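Cytoplasmic protein (Cryptococcus neoformans var. grubii serotype A, PDB 7LPO) probably hydrolyses the glucosidic bond of steryl beta-glucosides, as a sterylglucosidase of glycosyl hydrolase family 5. Local coordinates at residues D141-V146 and G152-P157; T210-F215 and D267-P272; G45-P50 and R100-W105. All blocks are in the same frame, centred on the assembly; numbering follows the deposited sequence.

Interaction 1: D141-V146 and G152-P157; sequences DPHQDV and GGSGAP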
loop_
_atom_site.group_PDB
_atom_site.type_symbol
_atom_site.label_atom_id
_atom_site.label_comp_id
_atom_site.label_asym_id
_atom_site.label_seq_id
_atom_site.Cartn_x
_atom_site.Cartn_y
_atom_site.Cartn_z
ATOM N N ASP A 141 -7.231 3.839 4.284
ATOM C CA ASP A 141 -6.127 2.900 4.459
ATOM C C ASP A 141 -5.511 3.099 5.832
ATOM O O ASP A 141 -4.762 4.071 6.039
ATOM C CB ASP A 141 -5.084 3.105 3.362
ATOM C CG ASP A 141 -3.694 2.611 3.756
ATOM O OD1 ASP A 141 -3.578 1.648 4.556
ATOM O OD2 ASP A 141 -2.712 3.200 3.253
ATOM N N PRO A 142 -5.812 2.231 6.809
ATOM C CA PRO A 142 -5.033 2.221 8.056
ATOM C C PRO A 142 -3.632 1.697 7.789
ATOM O O PRO A 142 -3.430 0.492 7.589
ATOM C CB PRO A 142 -5.824 1.277 8.971
ATOM C CG PRO A 142 -6.919 0.726 8.159
ATOM C CD PRO A 142 -6.705 1.072 6.728
ATOM N N HIS A 143 -2.659 2.593 7.751
ATOM C CA HIS A 143 -1.387 2.305 7.115
ATOM C C HIS A 143 -0.296 2.062 8.144
ATOM O O HIS A 143 -0.239 2.729 9.183
ATOM C CB HIS A 143 -0.971 3.450 6.189
ATOM C CG HIS A 143 0.157 3.091 5.275
ATOM N ND1 HIS A 143 -0.042 2.690 3.971
ATOM C CD2 HIS A 143 1.494 3.037 5.488
ATOM C CE1 HIS A 143 1.125 2.420 3.415
ATOM N NE2 HIS A 143 2.072 2.614 4.316
ATOM N N GLN A 144 0.577 1.113 7.822
ATOM C CA GLN A 144 1.761 0.813 8.608
ATOM C C GLN A 144 2.808 0.201 7.685
ATOM O O GLN A 144 2.495 -0.367 6.633
ATOM C CB GLN A 144 1.436 -0.130 9.783
ATOM C CG GLN A 144 1.145 -1.571 9.385
ATOM C CD GLN A 144 2.401 -2.392 9.132
ATOM O OE1 GLN A 144 3.423 -2.197 9.775
ATOM N NE2 GLN A 144 2.318 -3.322 8.200
ATOM N N ASP A 145 4.062 0.328 8.101
ATOM C CA ASP A 145 5.186 -0.346 7.473
ATOM C C ASP A 145 6.094 -0.806 8.599
ATOM O O ASP A 145 6.471 0.001 9.451
ATOM C CB ASP A 145 5.947 0.573 6.511
ATOM C CG ASP A 145 5.089 1.063 5.377
ATOM O OD1 ASP A 145 4.845 0.268 4.436
ATOM O OD2 ASP A 145 4.662 2.240 5.423
ATOM N N VAL A 146 6.419 -2.097 8.610
ATOM C CA VAL A 146 7.252 -2.728 9.632
ATOM C C VAL A 146 6.884 -2.220 11.021
ATOM O O VAL A 146 7.754 -1.850 11.822
ATOM C CB VAL A 146 8.751 -2.542 9.324
ATOM C CG1 VAL A 146 9.106 -3.319 8.058
ATOM C CG2 VAL A 146 9.122 -1.097 9.141
ATOM N N GLY A 152 11.253 1.119 12.123
ATOM C CA GLY A 152 11.839 1.240 10.796
ATOM C C GLY A 152 10.918 1.764 9.716
ATOM O O GLY A 152 11.331 1.797 8.546
ATOM N N GLY A 153 9.683 2.154 10.035
ATOM C CA GLY A 153 8.711 2.442 8.999
ATOM C C GLY A 153 7.646 3.463 9.332
ATOM O O GLY A 153 7.894 4.672 9.303
ATOM N N SER A 154 6.436 2.980 9.592
ATOM C CA SER A 154 5.305 3.834 9.912
ATOM C C SER A 154 4.270 2.973 10.605
ATOM O O SER A 154 4.326 1.742 10.544
ATOM C CB SER A 154 4.706 4.484 8.660
ATOM O OG SER A 154 3.928 3.558 7.912
ATOM N N GLY A 155 3.321 3.634 11.263
ATOM C CA GLY A 155 2.181 2.918 11.797
ATOM C C GLY A 155 1.843 3.162 13.255
ATOM O O GLY A 155 1.164 4.136 13.582
ATOM N N ALA A 156 2.303 2.284 14.133
ATOM C CA ALA A 156 1.799 2.230 15.495
ATOM C C ALA A 156 2.456 3.281 16.395
ATOM O O ALA A 156 3.593 3.698 16.156
ATOM C CB ALA A 156 2.024 0.842 16.078
ATOM N N PRO A 157 1.753 3.729 17.437
ATOM C CA PRO A 157 2.354 4.699 18.359
ATOM C C PRO A 157 3.466 4.074 19.186
ATOM O O PRO A 157 3.496 2.867 19.430
ATOM C CB PRO A 157 1.179 5.149 19.238
ATOM C CG PRO A 157 0.158 4.065 19.124
ATOM C CD PRO A 157 0.336 3.462 17.745
#
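Asp-145 and Ser-154 pair where the chain leaving strand 137-143 of the family 5 TIM barrel turns back on itself, beside a pocket that holds a Tris molecule. They make a single antiparallel, hydrogen-bonded pair. Asp-145 N gives to Ser-154 O at 2.8 Å and Ser-154 N to Asp-145 O at 3.0 Å, both nearly straight at 167°. Ser-154 N lies in the carbonyl plane of Asp-145, on a lone pair of Asp-145 O, whereas Asp-145 N stands 49° out of the carbonyl plane of Ser-154. The side chains add a link: Ser-154 OG donates to Asp-145 OD2 (2.9 Å) from the anti side. His-143 NE2 reaches the same OD2 at 2.8 Å from the syn side, and both donors approach one face of the carboxylate. At its other end the imidazole gives ND1 to a syn lone pair of Asp-141 OD2 (2.8 Å); the two bonds, both near the ring plane, together fix its rotation. Ser-154 OG lies beside the ring edge at CD2. Lacking side chains, Gly-153 and Gly-155 let the backbones close up: Gly-155 CA sits 3.7 Å from Gln-144 CB, and Val-146 CG2 comes to 3.4 Å from Gly-153 N. Lys-48 forms a salt bridge with the Asp-145 carboxylate, Trp-585 and Asn-586 bind the carbonyls of Gly-153 and Gly-152, strand 98-104 flanks Asp-141 to His-143, and Ala-156 and Pro-157 rest on Trp-105 of helix 105-109.

Interaction 2: T210-F215 and D267-P272; sequences TIWTFF and DSINEP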
loop_
_atom_site.group_PDB
_atom_site.type_symbol
_atom_site.label_atom_id
_atom_site.label_comp_id
_atom_site.label_asym_id
_atom_site.label_seq_id
_atom_site.Cartn_x
_atom_site.Cartn_y
_atom_site.Cartn_z
ATOM N N THR A 210 8.909 -10.280 16.873
ATOM C CA THR A 210 8.211 -10.427 18.142
ATOM C C THR A 210 6.851 -9.755 18.091
ATOM O O THR A 210 5.830 -10.374 18.411
ATOM C CB THR A 210 9.053 -9.836 19.275
ATOM O OG1 THR A 210 10.285 -10.551 19.363
ATOM C CG2 THR A 210 8.314 -9.926 20.608
ATOM N N ILE A 211 6.823 -8.490 17.669
ATOM C CA ILE A 211 5.625 -7.678 17.827
ATOM C C ILE A 211 4.485 -8.239 16.995
ATOM O O ILE A 211 3.341 -8.296 17.456
ATOM C CB ILE A 211 5.925 -6.212 17.468
ATOM C CG1 ILE A 211 6.823 -5.588 18.532
ATOM C CG2 ILE A 211 4.630 -5.413 17.353
ATOM C CD1 ILE A 211 7.484 -4.282 18.100
ATOM N N TRP A 212 4.775 -8.652 15.756
ATOM C CA TRP A 212 3.731 -9.202 14.903
ATOM C C TRP A 212 3.231 -10.547 15.416
ATOM O O TRP A 212 2.050 -10.863 15.253
ATOM C CB TRP A 212 4.246 -9.330 13.472
ATOM C CG TRP A 212 4.312 -8.039 12.742
ATOM C CD1 TRP A 212 5.432 -7.411 12.302
ATOM C CD2 TRP A 212 3.205 -7.203 12.369
ATOM N NE1 TRP A 212 5.095 -6.237 11.667
ATOM C CE2 TRP A 212 3.735 -6.084 11.699
ATOM C CE3 TRP A 212 1.818 -7.294 12.538
ATOM C CZ2 TRP A 212 2.932 -5.067 11.186
ATOM C CZ3 TRP A 212 1.021 -6.286 12.026
ATOM C CH2 TRP A 212 1.581 -5.183 11.360
ATOM N N THR A 213 4.101 -11.351 16.030
ATOM C CA THR A 213 3.646 -12.599 16.639
ATOM C C THR A 213 2.703 -12.314 17.806
ATOM O O THR A 213 1.687 -13.001 17.980
ATOM C CB THR A 213 4.852 -13.424 17.097
ATOM O OG1 THR A 213 5.717 -13.700 15.991
ATOM C CG2 THR A 213 4.428 -14.749 17.700
ATOM N N PHE A 214 3.029 -11.295 18.612
ATOM C CA PHE A 214 2.115 -10.814 19.644
ATOM C C PHE A 214 0.779 -10.405 19.031
ATOM O O PHE A 214 -0.284 -10.890 19.433
ATOM C CB PHE A 214 2.745 -9.621 20.389
ATOM C CG PHE A 214 3.840 -9.981 21.371
ATOM C CD1 PHE A 214 4.109 -11.290 21.721
ATOM C CD2 PHE A 214 4.592 -8.975 21.969
ATOM C CE1 PHE A 214 5.104 -11.592 22.658
ATOM C CE2 PHE A 214 5.596 -9.275 22.897
ATOM C CZ PHE A 214 5.852 -10.579 23.238
ATOM N N PHE A 215 0.824 -9.511 18.037
ATOM C CA PHE A 215 -0.391 -8.907 17.491
ATOM C C PHE A 215 -1.386 -9.956 17.003
ATOM O O PHE A 215 -2.581 -9.882 17.310
ATOM C CB PHE A 215 -0.020 -7.955 16.350
ATOM C CG PHE A 215 -1.168 -7.118 15.842
ATOM C CD1 PHE A 215 -1.559 -5.965 16.514
ATOM C CD2 PHE A 215 -1.845 -7.470 14.680
ATOM C CE1 PHE A 215 -2.593 -5.187 16.051
ATOM C CE2 PHE A 215 -2.889 -6.686 14.213
ATOM C CZ PHE A 215 -3.257 -5.535 14.910
ATOM N N ASP A 267 -10.064 -0.163 3.682
ATOM C CA ASP A 267 -9.040 -1.187 3.554
ATOM C C ASP A 267 -8.762 -1.803 4.922
ATOM O O ASP A 267 -9.009 -1.193 5.967
ATOM C CB ASP A 267 -7.754 -0.590 2.982
ATOM C CG ASP A 267 -7.026 -1.535 2.016
ATOM O OD1 ASP A 267 -7.291 -2.757 2.018
ATOM O OD2 ASP A 267 -6.171 -1.038 1.250
ATOM N N SER A 268 -8.253 -3.033 4.911
ATOM C CA SER A 268 -7.793 -3.644 6.149
ATOM C C SER A 268 -6.355 -3.203 6.430
ATOM O O SER A 268 -5.731 -2.487 5.644
ATOM C CB SER A 268 -7.937 -5.163 6.086
ATOM O OG SER A 268 -7.237 -5.716 5.002
ATOM N N ILE A 269 -5.829 -3.608 7.587
ATOM C CA ILE A 269 -4.518 -3.148 8.010
ATOM C C ILE A 269 -3.506 -3.382 6.907
ATOM O O ILE A 269 -3.411 -4.479 6.348
ATOM C CB ILE A 269 -4.105 -3.856 9.309
ATOM C CG1 ILE A 269 -2.742 -3.341 9.771
ATOM C CG2 ILE A 269 -4.072 -5.351 9.135
ATOM C CD1 ILE A 269 -2.435 -3.700 11.220
ATOM N N ASN A 270 -2.723 -2.354 6.615
ATOM C CA ASN A 270 -1.829 -2.384 5.465
ATOM C C ASN A 270 -0.681 -3.369 5.673
ATOM O O ASN A 270 -0.063 -3.399 6.740
ATOM C CB ASN A 270 -1.270 -0.986 5.214
ATOM C CG ASN A 270 -0.401 -0.924 3.970
ATOM O OD1 ASN A 270 -0.903 -1.004 2.854
ATOM N ND2 ASN A 270 0.907 -0.787 4.159
ATOM N N GLU A 271 -0.413 -4.183 4.636
ATOM C CA GLU A 271 0.732 -5.093 4.533
ATOM C C GLU A 271 1.162 -5.670 5.873
ATOM O O GLU A 271 2.305 -5.480 6.308
ATOM C CB GLU A 271 1.899 -4.361 3.864
ATOM C CG GLU A 271 1.548 -3.920 2.442
ATOM C CD GLU A 271 2.733 -3.437 1.630
ATOM O OE1 GLU A 271 3.852 -3.338 2.191
ATOM O OE2 GLU A 271 2.529 -3.153 0.423
ATOM N N PRO A 272 0.292 -6.430 6.519
ATOM C CA PRO A 272 0.573 -6.871 7.890
ATOM C C PRO A 272 1.749 -7.832 7.965
ATOM O O PRO A 272 1.916 -8.706 7.115
ATOM C CB PRO A 272 -0.730 -7.556 8.310
ATOM C CG PRO A 272 -1.352 -7.989 7.015
ATOM C CD PRO A 272 -1.008 -6.908 6.022
#
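The indole of Trp-212 turns one face to the backbone of Pro-272 and its edge to Ile-269. Pro-272 C lies 4.2 Å above the ring plane, displaced toward the rim, and the outer corner of the six-membered ring touches, with CH2 at 4.0 Å from Pro-272 CA and CZ3 at 4.3 Å from Pro-272 CB. Ile-269 comes in near the indole plane instead, its CD1 4.3 Å from Trp-212 CH2. An extended chain (chi1 -178°, CG1 anti to the backbone N) carries that methyl to Phe-215 CZ as well, at 4.2 Å. The two rings, three residues apart on helix 206-221, meet it from directions about a right angle apart, the phenyl neither by face nor by edge. The segment they cover holds Asn-270, Glu-271 and Pro-272, the Asn-Glu-Pro signature that follows strand 263-267 in family 5 barrels, where in relatives the glutamate serves as acid/base. Here the end of the Glu-271 side chain leads away from the helix, its OE2 bonded to His-452 and to O1 of the bound Tris. No hydrogen bond joins the segments; Trp-212 NE1 bonds to Asn-208 of its helix. Phe-240 of helix 232-254 and His-408 of helix 400-419 pack on Ile-269.

Interaction 3: G45-P50 and R100-W105; sequences GSAKHP and RYVFTW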
loop_
_atom_site.group_PDB
_atom_site.type_symbol
_atom_site.label_atom_id
_atom_site.label_comp_id
_atom_site.label_asym_id
_atom_site.label_seq_id
_atom_site.Cartn_x
_atom_site.Cartn_y
_atom_site.Cartn_z
ATOM N N GLY A 45 1.935 9.187 1.202
ATOM C CA GLY A 45 3.056 8.763 2.019
ATOM C C GLY A 45 3.512 9.790 3.040
ATOM O O GLY A 45 4.112 9.434 4.059
ATOM N N SER A 46 3.253 11.072 2.773
ATOM C CA SER A 46 3.689 12.116 3.689
ATOM C C SER A 46 2.957 12.055 5.024
ATOM O O SER A 46 3.439 12.634 6.000
ATOM C CB SER A 46 3.488 13.497 3.064
ATOM O OG SER A 46 2.124 13.698 2.742
ATOM N N ALA A 47 1.807 11.383 5.087
ATOM C CA ALA A 47 1.090 11.206 6.339
ATOM C C ALA A 47 1.695 10.117 7.212
ATOM O O ALA A 47 1.149 9.822 8.279
ATOM C CB ALA A 47 -0.375 10.890 6.071
ATOM N N LYS A 48 2.822 9.537 6.811
ATOM C CA LYS A 48 3.448 8.502 7.624
ATOM C C LYS A 48 4.180 9.053 8.847
ATOM O O LYS A 48 4.473 8.292 9.780
ATOM C CB LYS A 48 4.452 7.718 6.788
ATOM C CG LYS A 48 3.864 6.756 5.802
ATOM C CD LYS A 48 5.002 6.087 5.024
ATOM C CE LYS A 48 4.495 5.070 4.050
ATOM N NZ LYS A 48 5.626 4.376 3.374
ATOM N N HIS A 49 4.528 10.333 8.852
ATOM C CA HIS A 49 5.363 10.899 9.900
ATOM C C HIS A 49 4.897 12.311 10.217
ATOM O O HIS A 49 4.308 12.983 9.361
ATOM C CB HIS A 49 6.855 10.918 9.508
ATOM C CG HIS A 49 7.131 11.591 8.199
ATOM N ND1 HIS A 49 7.148 10.912 7.002
ATOM C CD2 HIS A 49 7.420 12.880 7.903
ATOM C CE1 HIS A 49 7.403 11.759 6.020
ATOM N NE2 HIS A 49 7.577 12.960 6.541
ATOM N N PRO A 50 5.142 12.783 11.434
ATOM C CA PRO A 50 4.695 14.127 11.812
ATOM C C PRO A 50 5.461 15.208 11.064
ATOM O O PRO A 50 6.527 14.980 10.486
ATOM C CB PRO A 50 4.981 14.210 13.322
ATOM C CG PRO A 50 5.362 12.813 13.751
ATOM C CD PRO A 50 5.870 12.108 12.521
ATOM N N ARG A 100 -6.791 6.542 -2.344
ATOM C CA ARG A 100 -6.588 5.680 -1.188
ATOM C C ARG A 100 -5.998 6.572 -0.106
ATOM O O ARG A 100 -4.882 7.082 -0.257
ATOM C CB ARG A 100 -5.670 4.513 -1.528
ATOM C CG ARG A 100 -5.479 3.535 -0.375
ATOM C CD ARG A 100 -4.919 2.245 -0.899
ATOM N NE ARG A 100 -4.599 1.276 0.142
ATOM C CZ ARG A 100 -3.380 1.076 0.634
ATOM N NH1 ARG A 100 -2.346 1.802 0.209
ATOM N NH2 ARG A 100 -3.194 0.143 1.554
ATOM N N TYR A 101 -6.766 6.811 0.956
ATOM C CA TYR A 101 -6.413 7.832 1.933
ATOM C C TYR A 101 -5.616 7.213 3.072
ATOM O O TYR A 101 -6.119 6.347 3.789
ATOM C CB TYR A 101 -7.659 8.534 2.473
ATOM C CG TYR A 101 -7.274 9.694 3.350
ATOM C CD1 TYR A 101 -6.967 9.502 4.692
ATOM C CD2 TYR A 101 -7.156 10.979 2.824
ATOM C CE1 TYR A 101 -6.577 10.565 5.496
ATOM C CE2 TYR A 101 -6.771 12.048 3.626
ATOM C CZ TYR A 101 -6.487 11.831 4.959
ATOM O OH TYR A 101 -6.091 12.885 5.757
ATOM N N VAL A 102 -4.399 7.702 3.264
ATOM C CA VAL A 102 -3.445 7.119 4.202
ATOM C C VAL A 102 -3.542 7.827 5.549
ATOM O O VAL A 102 -3.435 9.055 5.624
ATOM C CB VAL A 102 -2.016 7.212 3.640
ATOM C CG1 VAL A 102 -1.009 6.701 4.648
ATOM C CG2 VAL A 102 -1.895 6.457 2.324
ATOM N N PHE A 103 -3.739 7.048 6.614
ATOM C CA PHE A 103 -3.633 7.535 7.982
ATOM C C PHE A 103 -2.967 6.452 8.820
ATOM O O PHE A 103 -2.987 5.270 8.472
ATOM C CB PHE A 103 -4.999 7.922 8.577
ATOM C CG PHE A 103 -5.907 6.760 8.820
ATOM C CD1 PHE A 103 -6.701 6.263 7.799
ATOM C CD2 PHE A 103 -5.964 6.158 10.058
ATOM C CE1 PHE A 103 -7.536 5.189 8.004
ATOM C CE2 PHE A 103 -6.803 5.081 10.277
ATOM C CZ PHE A 103 -7.590 4.596 9.248
ATOM N N THR A 104 -2.356 6.855 9.927
ATOM C CA THR A 104 -1.673 5.900 10.782
ATOM C C THR A 104 -2.326 5.844 12.152
ATOM O O THR A 104 -2.905 6.821 12.634
ATOM C CB THR A 104 -0.183 6.229 10.937
ATOM O OG1 THR A 104 -0.036 7.488 11.608
ATOM C CG2 THR A 104 0.481 6.262 9.549
ATOM N N TRP A 105 -2.239 4.663 12.758
ATOM C CA TRP A 105 -2.614 4.492 14.155
ATOM C C TRP A 105 -1.915 5.513 15.045
ATOM O O TRP A 105 -2.523 6.063 15.974
ATOM C CB TRP A 105 -2.271 3.062 14.558
ATOM C CG TRP A 105 -2.670 2.630 15.919
ATOM C CD1 TRP A 105 -3.458 3.291 16.805
ATOM C CD2 TRP A 105 -2.289 1.406 16.545
ATOM N NE1 TRP A 105 -3.592 2.552 17.945
ATOM C CE2 TRP A 105 -2.873 1.393 17.814
ATOM C CE3 TRP A 105 -1.509 0.314 16.147
ATOM C CZ2 TRP A 105 -2.700 0.335 18.700
ATOM C CZ3 TRP A 105 -1.329 -0.729 17.030
ATOM C CH2 TRP A 105 -1.926 -0.712 18.291
HETATM O O HOH W 1 -1.428 9.712 9.515
HETATM O O HOH W 2 3.355 6.688 11.675
#
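Ala-47 lies against Val-102 and Thr-104 where the loop following barrel strand 35-43 folds over the end of the neighbouring parallel strand 98-104. A short 3-10 turn, 45-47, presents the alanine methyl to the strand: Ala-47 CB sits 3.6 Å from the carbonyl oxygen Val-102 O and a looser 4.5 Å from Val-102 CG1. Two residues on, the other contact is made by Thr-104, whose CG2 lies 3.8 Å from Ala-47 O and 4.2 Å from Lys-48 CA. With chi1 at 64°, the methyl stands opposite the threonine carbonyl carbon and meets the loop, while OG1 is left to cap a backbone N of the helix that starts immediately afterwards, Thr-104 being its N-cap. Lys-48 takes part through its backbone; its side chain sets off away from the strand and, extended from CB outward, brings NZ to a salt bridge with Asp-145, a hydrogen bond with Tris O3 and a cation-pi contact with Trp-585. Water fills in for direct polar bonds. One molecule donates to Ala-47 O at 2.9 Å and accepts from Thr-104 N at 3.0 Å, so Thr-104 is tied to the turn through a single bridge. A second lies 2.7 Å from Lys-48 O, a probable donor to it, and its approach to Thr-104 OG1 at 3.5 Å is weak. Since no direct hydrogen bond crosses between the two segments, loop and strand meet through methyl groups, and Ala-47 O and Thr-104 N are satisfied through one shared water.

In the fold
One residue of each contact comes close to the bound Tris: Asp-145 of interaction 1, its side chain about 4 Å away at the nearest atoms, Glu-271 of interaction 2 and Lys-48 of interaction 3. Interactions 1 and 3, with centres about 8 Å apart, share adjacent strands: His-143 N bonds to Phe-103 O at 2.8 Å, and the end of Lys-48 lies beside the His-143 ring, with NE2 3.5 Å from Lys-48 CE. Interaction 2 lies about 9 Å, centre to centre, from interaction 1 and is tied to it by Gln-144 NE2, probably bonded to Asn-270 O at 2.8 Å. Although interactions 2 and 3 are about 16 Å apart between centres, Arg-100 spans them, its NE 3.0 Å from Asp-267 OD2.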